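Local atomic coordinates of membrane-anchored mycosin mycp1 (Mycobacterium thermoresistibile, PDB entry 4HVL), a protein that acts as a subtilisin-like serine protease of the ESX-1 (type VII) secretion system, anchored in the mycobacterial cell membrane. Residues Glu54-Ala59 against Gly118-Ala123; Met95-Cys98 against Gly102-Thr105. One frame throughout, in Å; residues are numbered along the deposited sequence.

Contact 1 (Glu54-Ala59 against Gly118-Ala123); sequences EAHKFA and GFIGVA
The imidazole of His56 meets segment 118-123 with its edge. Ile120 CG2, Gly121 O and the carbonyl of Val122 all lie near the ring plane, spread along the side that carries CE1 and NE2. His56 NE2 donates to Val122 O at 2.7 Å, with an N-H...O angle of 151°. The oxygen sits almost in the plane of the ring. Seen from the acceptor, the donor comes from above the carbonyl plane, 49° out of it. Next to this bond, His56 CE1 lies 3.3 Å from Gly121 O. The same carbon rests on the methyl of Ile120, with His56 CE1 to Ile120 CG2 at 3.8 Å. His56 and Ile120 approach from opposite directions. CG of His56 anti to the carbonyl carbon (chi1 -69°) sets the ring beside the backbone N, with its CE1-NE2 side facing the loop. Val122 takes part through its backbone carbonyl; its CB points away from segment 54-59. The other ring of segment 54-59, Phe58, has Lys57 CB over the centre of one face, 4.2 Å above the plane. Lys57 NZ turns back to Glu54 OE2 in a salt bridge of 2.8 Å. In this subtilisin-like fold the contact ties segment 54-59, which overlaps helix 52-55, to the loop between helix 102-110 and strand 127-132. Helix 363-368 packs on Ala55 and Phe58. The side chains of Val122 and Ala123 lie on helix 311-328, which carries near its start Ser312, the predicted charge-relay serine.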
ATOM      1  N   GLU A  54      -3.345 -19.713  12.040  1.00 28.53           N
ATOM      2  CA  GLU A  54      -4.693 -19.857  12.584  1.00 29.58           C
ATOM      3  C   GLU A  54      -5.727 -19.223  11.642  1.00 27.48           C
ATOM      4  O   GLU A  54      -6.775 -19.819  11.361  1.00 26.56           O
ATOM      5  CB  GLU A  54      -4.763 -19.209  13.962  1.00 32.06           C
ATOM      6  CG  GLU A  54      -6.065 -19.409  14.722  1.00 36.64           C
ATOM      7  CD  GLU A  54      -6.326 -20.854  15.115  1.00 39.98           C
ATOM      8  OE1 GLU A  54      -5.380 -21.669  15.070  1.00 42.59           O
ATOM      9  OE2 GLU A  54      -7.486 -21.179  15.465  1.00 45.22           O
ATOM     10  N   ALA A  55      -5.432 -18.022  11.154  1.00 24.56           N
ATOM     11  CA  ALA A  55      -6.366 -17.325  10.290  1.00 24.27           C
ATOM     12  C   ALA A  55      -6.758 -18.181   9.085  1.00 24.46           C
ATOM     13  O   ALA A  55      -7.927 -18.156   8.667  1.00 24.28           O
ATOM     14  CB  ALA A  55      -5.807 -15.983   9.829  1.00 23.05           C
ATOM     15  N   HIS A  56      -5.794 -18.932   8.546  1.00 24.57           N
ATOM     16  CA  HIS A  56      -6.041 -19.795   7.379  1.00 25.07           C
ATOM     17  C   HIS A  56      -6.964 -20.982   7.619  1.00 26.57           C
ATOM     18  O   HIS A  56      -7.361 -21.637   6.655  1.00 27.24           O
ATOM     19  CB  HIS A  56      -4.742 -20.305   6.762  1.00 25.12           C
ATOM     20  CG  HIS A  56      -3.934 -19.235   6.093  1.00 25.04           C
ATOM     21  ND1 HIS A  56      -2.576 -19.352   5.879  1.00 24.92           N
ATOM     22  CD2 HIS A  56      -4.290 -18.018   5.612  1.00 24.15           C
ATOM     23  CE1 HIS A  56      -2.127 -18.249   5.308  1.00 24.42           C
ATOM     24  NE2 HIS A  56      -3.145 -17.420   5.147  1.00 24.02           N
ATOM     25  N   LYS A  57      -7.290 -21.295   8.874  1.00 27.72           N
ATOM     26  CA  LYS A  57      -8.357 -22.258   9.136  1.00 28.78           C
ATOM     27  C   LYS A  57      -9.701 -21.669   8.673  1.00 27.83           C
ATOM     28  O   LYS A  57     -10.634 -22.407   8.370  1.00 27.89           O
ATOM     29  CB  LYS A  57      -8.417 -22.645  10.625  1.00 31.72           C
ATOM     30  CG  LYS A  57      -7.116 -23.223  11.184  1.00 33.90           C
ATOM     31  CD  LYS A  57      -7.303 -24.069  12.452  1.00 38.34           C
ATOM     32  CE  LYS A  57      -8.308 -23.454  13.427  1.00 40.31           C
ATOM     33  NZ  LYS A  57      -8.097 -23.865  14.847  1.00 42.85           N
ATOM     34  N   PHE A  58      -9.785 -20.338   8.602  1.00 26.06           N
ATOM     35  CA  PHE A  58     -11.050 -19.640   8.388  1.00 26.02           C
ATOM     36  C   PHE A  58     -11.229 -19.055   6.985  1.00 24.99           C
ATOM     37  O   PHE A  58     -12.367 -18.895   6.543  1.00 26.03           O
ATOM     38  CB  PHE A  58     -11.222 -18.571   9.467  1.00 26.28           C
ATOM     39  CG  PHE A  58     -11.180 -19.144  10.854  1.00 28.08           C
ATOM     40  CD1 PHE A  58     -12.209 -19.979  11.298  1.00 29.37           C
ATOM     41  CD2 PHE A  58     -10.092 -18.925  11.683  1.00 27.95           C
ATOM     42  CE1 PHE A  58     -12.163 -20.562  12.556  1.00 30.35           C
ATOM     43  CE2 PHE A  58     -10.044 -19.486  12.941  1.00 29.07           C
ATOM     44  CZ  PHE A  58     -11.079 -20.314  13.382  1.00 30.59           C
ATOM     45  N   ALA A  59     -10.124 -18.787   6.290  1.00 22.88           N
ATOM     46  CA  ALA A  59     -10.134 -18.232   4.926  1.00 22.19           C
ATOM     47  C   ALA A  59      -8.716 -18.210   4.344  1.00 21.47           C
ATOM     48  O   ALA A  59      -7.749 -18.121   5.084  1.00 20.26           O
ATOM     49  CB  ALA A  59     -10.720 -16.824   4.903  1.00 22.04           C
ATOM     50  N   GLY A 118       9.221 -21.454   5.711  1.00 21.17           N
ATOM     51  CA  GLY A 118       8.081 -21.116   6.567  1.00 20.81           C
ATOM     52  C   GLY A 118       7.267 -19.922   6.103  1.00 19.96           C
ATOM     53  O   GLY A 118       6.398 -19.457   6.829  1.00 20.22           O
ATOM     54  N   PHE A 119       7.527 -19.423   4.899  1.00 19.13           N
ATOM     55  CA  PHE A 119       6.810 -18.254   4.406  1.00 18.42           C
ATOM     56  C   PHE A 119       5.513 -18.566   3.675  1.00 18.03           C
ATOM     57  O   PHE A 119       5.462 -19.456   2.822  1.00 18.22           O
ATOM     58  CB  PHE A 119       7.662 -17.445   3.451  1.00 18.20           C
ATOM     59  CG  PHE A 119       6.962 -16.229   2.972  1.00 18.27           C
ATOM     60  CD1 PHE A 119       6.170 -16.273   1.813  1.00 17.85           C
ATOM     61  CD2 PHE A 119       6.997 -15.057   3.713  1.00 17.69           C
ATOM     62  CE1 PHE A 119       5.469 -15.158   1.410  1.00 17.36           C
ATOM     63  CE2 PHE A 119       6.309 -13.938   3.279  1.00 17.43           C
ATOM     64  CZ  PHE A 119       5.553 -13.994   2.133  1.00 17.14           C
ATOM     65  N   ILE A 120       4.479 -17.792   3.969  1.00 17.43           N
ATOM     66  CA  ILE A 120       3.237 -17.852   3.189  1.00 17.01           C
ATOM     67  C   ILE A 120       2.585 -16.497   3.225  1.00 16.55           C
ATOM     68  O   ILE A 120       2.743 -15.766   4.203  1.00 16.33           O
ATOM     69  CB  ILE A 120       2.250 -18.931   3.707  1.00 17.36           C
ATOM     70  CG1 ILE A 120       1.186 -19.235   2.632  1.00 17.43           C
ATOM     71  CG2 ILE A 120       1.636 -18.527   5.054  1.00 17.33           C
ATOM     72  CD1 ILE A 120       0.425 -20.518   2.869  1.00 18.10           C
ATOM     73  N   GLY A 121       1.896 -16.151   2.138  1.00 16.26           N
ATOM     74  CA  GLY A 121       1.133 -14.913   2.066  1.00 15.93           C
ATOM     75  C   GLY A 121      -0.077 -14.987   2.977  1.00 15.97           C
ATOM     76  O   GLY A 121      -0.475 -16.085   3.449  1.00 16.27           O
ATOM     77  N   VAL A 122      -0.673 -13.826   3.202  1.00 15.45           N
ATOM     78  CA  VAL A 122      -1.904 -13.722   3.966  1.00 15.66           C
ATOM     79  C   VAL A 122      -3.055 -14.433   3.281  1.00 15.86           C
ATOM     80  O   VAL A 122      -3.816 -15.138   3.944  1.00 16.21           O
ATOM     81  CB  VAL A 122      -2.307 -12.250   4.208  1.00 15.29           C
ATOM     82  CG1 VAL A 122      -3.617 -12.204   4.982  1.00 15.60           C
ATOM     83  CG2 VAL A 122      -1.194 -11.531   4.949  1.00 15.25           C
ATOM     84  N   ALA A 123      -3.164 -14.254   1.958  1.00 15.82           N
ATOM     85  CA  ALA A 123      -4.272 -14.778   1.164  1.00 16.14           C
ATOM     86  C   ALA A 123      -3.723 -15.621   0.013  1.00 16.17           C
ATOM     87  O   ALA A 123      -3.856 -15.248  -1.148  1.00 15.47           O
ATOM     88  CB  ALA A 123      -5.088 -13.625   0.607  1.00 15.98           C
TER

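Contact 2 (Met95-Cys98 against Gly102-Thr105); sequences MSDC and GTLT
Both hydrogen bonds between Asp97 and Thr103 end on one carboxylate oxygen, OD2. Asp97 OD2 accepts the backbone N-H of Thr103, with Thr103 N at 3.0 Å and a nearly straight N-H...O angle of 163°. It also accepts the hydroxyl of the same residue, with Thr103 OG1 at 2.8 Å. The two donors arrive differently. OD2 takes the hydroxyl on its anti lone pair, on the side away from OD1. The amide comes from above the carboxylate plane, 49° out of it. The Thr103 hydroxyl stands beside its own backbone N (chi1 -59°), which brings both donors to one acceptor. It also packs against the aspartate methylene, with Thr103 OG1 to Asp97 CB at 3.2 Å. Asp97 extends with CG anti to its backbone N, and this carries the carboxylate toward the start of helix 102-110. The negative group at the helix N-terminus probably gains from the helix dipole. In this subtilisin-like fold the helix follows His101, predicted to belong to the Asp-His-Ser charge relay system. The backbone N of His101 also bonds to Asp97 OD2, so one oxygen grips the chain on both sides of Gly102. A second shell fixes the acid itself. Asp97 OD1 takes bonds from Thr71 OG1 and Asp99 N, and Asn74 OD1 holds the backbone N of Asp97. Thr103 OG1 is bonded to Asn74 N as well. Further along the helix, Thr105 OG1 bonds to Asp70 OD2, the predicted acid of the charge relay, while Cys98 forms a disulfide with Cys29.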
ATOM      1  N   MET A  95       4.182  -6.531 -15.437  1.00 18.70           N
ATOM      2  CA  MET A  95       4.848  -7.792 -15.117  1.00 19.39           C
ATOM      3  C   MET A  95       6.367  -7.706 -15.181  1.00 19.22           C
ATOM      4  O   MET A  95       7.035  -8.719 -15.395  1.00 19.40           O
ATOM      5  CB  MET A  95       4.361  -8.903 -16.056  1.00 20.30           C
ATOM      6  CG  MET A  95       2.895  -9.275 -15.897  1.00 21.12           C
ATOM      7  SD  MET A  95       2.411  -9.710 -14.217  1.00 21.48           S
ATOM      8  CE  MET A  95       3.494 -11.093 -13.858  1.00 22.76           C
ATOM      9  N   SER A  96       6.893  -6.514 -14.936  1.00 18.86           N
ATOM     10  CA  SER A  96       8.321  -6.289 -14.801  1.00 19.44           C
ATOM     11  C   SER A  96       8.584  -5.436 -13.562  1.00 18.84           C
ATOM     12  O   SER A  96       8.156  -4.274 -13.489  1.00 20.23           O
ATOM     13  CB  SER A  96       8.850  -5.561 -16.042  1.00 20.21           C
ATOM     14  OG  SER A  96      10.261  -5.430 -15.962  1.00 20.61           O
ATOM     15  N   ASP A  97       9.267  -6.017 -12.583  1.00 18.27           N
ATOM     16  CA  ASP A  97       9.655  -5.320 -11.366  1.00 17.29           C
ATOM     17  C   ASP A  97      11.139  -4.995 -11.509  1.00 17.84           C
ATOM     18  O   ASP A  97      11.946  -5.899 -11.555  1.00 17.10           O
ATOM     19  CB  ASP A  97       9.440  -6.202 -10.130  1.00 16.14           C
ATOM     20  CG  ASP A  97       9.740  -5.487  -8.849  1.00 15.58           C
ATOM     21  OD1 ASP A  97      10.015  -4.244  -8.905  1.00 14.72           O
ATOM     22  OD2 ASP A  97       9.632  -6.151  -7.784  1.00 14.73           O
ATOM     23  N   CYS A  98      11.466  -3.707 -11.565  1.00 18.60           N
ATOM     24  CA  CYS A  98      12.845  -3.256 -11.671  1.00 20.94           C
ATOM     25  C   CYS A  98      13.372  -2.774 -10.302  1.00 19.65           C
ATOM     26  O   CYS A  98      14.529  -2.413 -10.187  1.00 19.73           O
ATOM     27  CB  CYS A  98      12.927  -2.135 -12.729  1.00 23.86           C
ATOM     28  SG  CYS A  98      14.532  -1.852 -13.502  1.00 29.78           S
ATOM     29  N   GLY A 102       7.639  -4.381  -5.678  1.00 14.55           N
ATOM     30  CA  GLY A 102       6.292  -4.854  -5.965  1.00 13.84           C
ATOM     31  C   GLY A 102       6.138  -6.365  -5.904  1.00 13.44           C
ATOM     32  O   GLY A 102       5.114  -6.889  -5.458  1.00 12.86           O
ATOM     33  N   THR A 103       7.170  -7.071  -6.334  1.00 13.33           N
ATOM     34  CA  THR A 103       7.162  -8.526  -6.256  1.00 13.33           C
ATOM     35  C   THR A 103       7.008  -8.943  -4.793  1.00 13.24           C
ATOM     36  O   THR A 103       6.255  -9.861  -4.468  1.00 12.80           O
ATOM     37  CB  THR A 103       8.473  -9.103  -6.830  1.00 13.49           C
ATOM     38  OG1 THR A 103       8.610  -8.672  -8.198  1.00 13.61           O
ATOM     39  CG2 THR A 103       8.449 -10.614  -6.773  1.00 13.64           C
ATOM     40  N   LEU A 104       7.716  -8.247  -3.919  1.00 13.68           N
ATOM     41  CA  LEU A 104       7.716  -8.574  -2.473  1.00 14.04           C
ATOM     42  C   LEU A 104       6.377  -8.217  -1.845  1.00 14.23           C
ATOM     43  O   LEU A 104       5.828  -8.997  -1.099  1.00 14.35           O
ATOM     44  CB  LEU A 104       8.876  -7.892  -1.749  1.00 14.21           C
ATOM     45  CG  LEU A 104      10.270  -8.504  -1.958  1.00 14.53           C
ATOM     46  CD1 LEU A 104      10.757  -8.427  -3.399  1.00 14.81           C
ATOM     47  CD2 LEU A 104      11.288  -7.838  -1.050  1.00 15.00           C
ATOM     48  N   THR A 105       5.851  -7.037  -2.151  1.00 14.51           N
ATOM     49  CA  THR A 105       4.494  -6.664  -1.721  1.00 14.69           C
ATOM     50  C   THR A 105       3.453  -7.734  -2.074  1.00 14.70           C
ATOM     51  O   THR A 105       2.721  -8.222  -1.204  1.00 14.22           O
ATOM     52  CB  THR A 105       4.079  -5.344  -2.376  1.00 14.84           C
ATOM     53  OG1 THR A 105       5.089  -4.379  -2.109  1.00 15.06           O
ATOM     54  CG2 THR A 105       2.749  -4.842  -1.829  1.00 14.96           C
TER

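How the contacts relate
Helix 102-110 and the chain running on from it connect the two contacts. Contact 2 holds the start of this helix, and contact 1 engages the loop that follows it. Both also lie against helix 311-328, through Val122 and Ala123 in contact 1 and Leu104 and Thr105 in contact 2. Their centres are 22 Å apart and they do not touch. Both are largely buried, but contact 1 lies farther from the centre of the chain, about 19 Å against 13 Å, and its histidine is partly exposed. Contact 1 joins a ring nitrogen to a backbone carbonyl, away from the annotated sites. Contact 2 concentrates donors on a carboxylate beside the predicted catalytic residues.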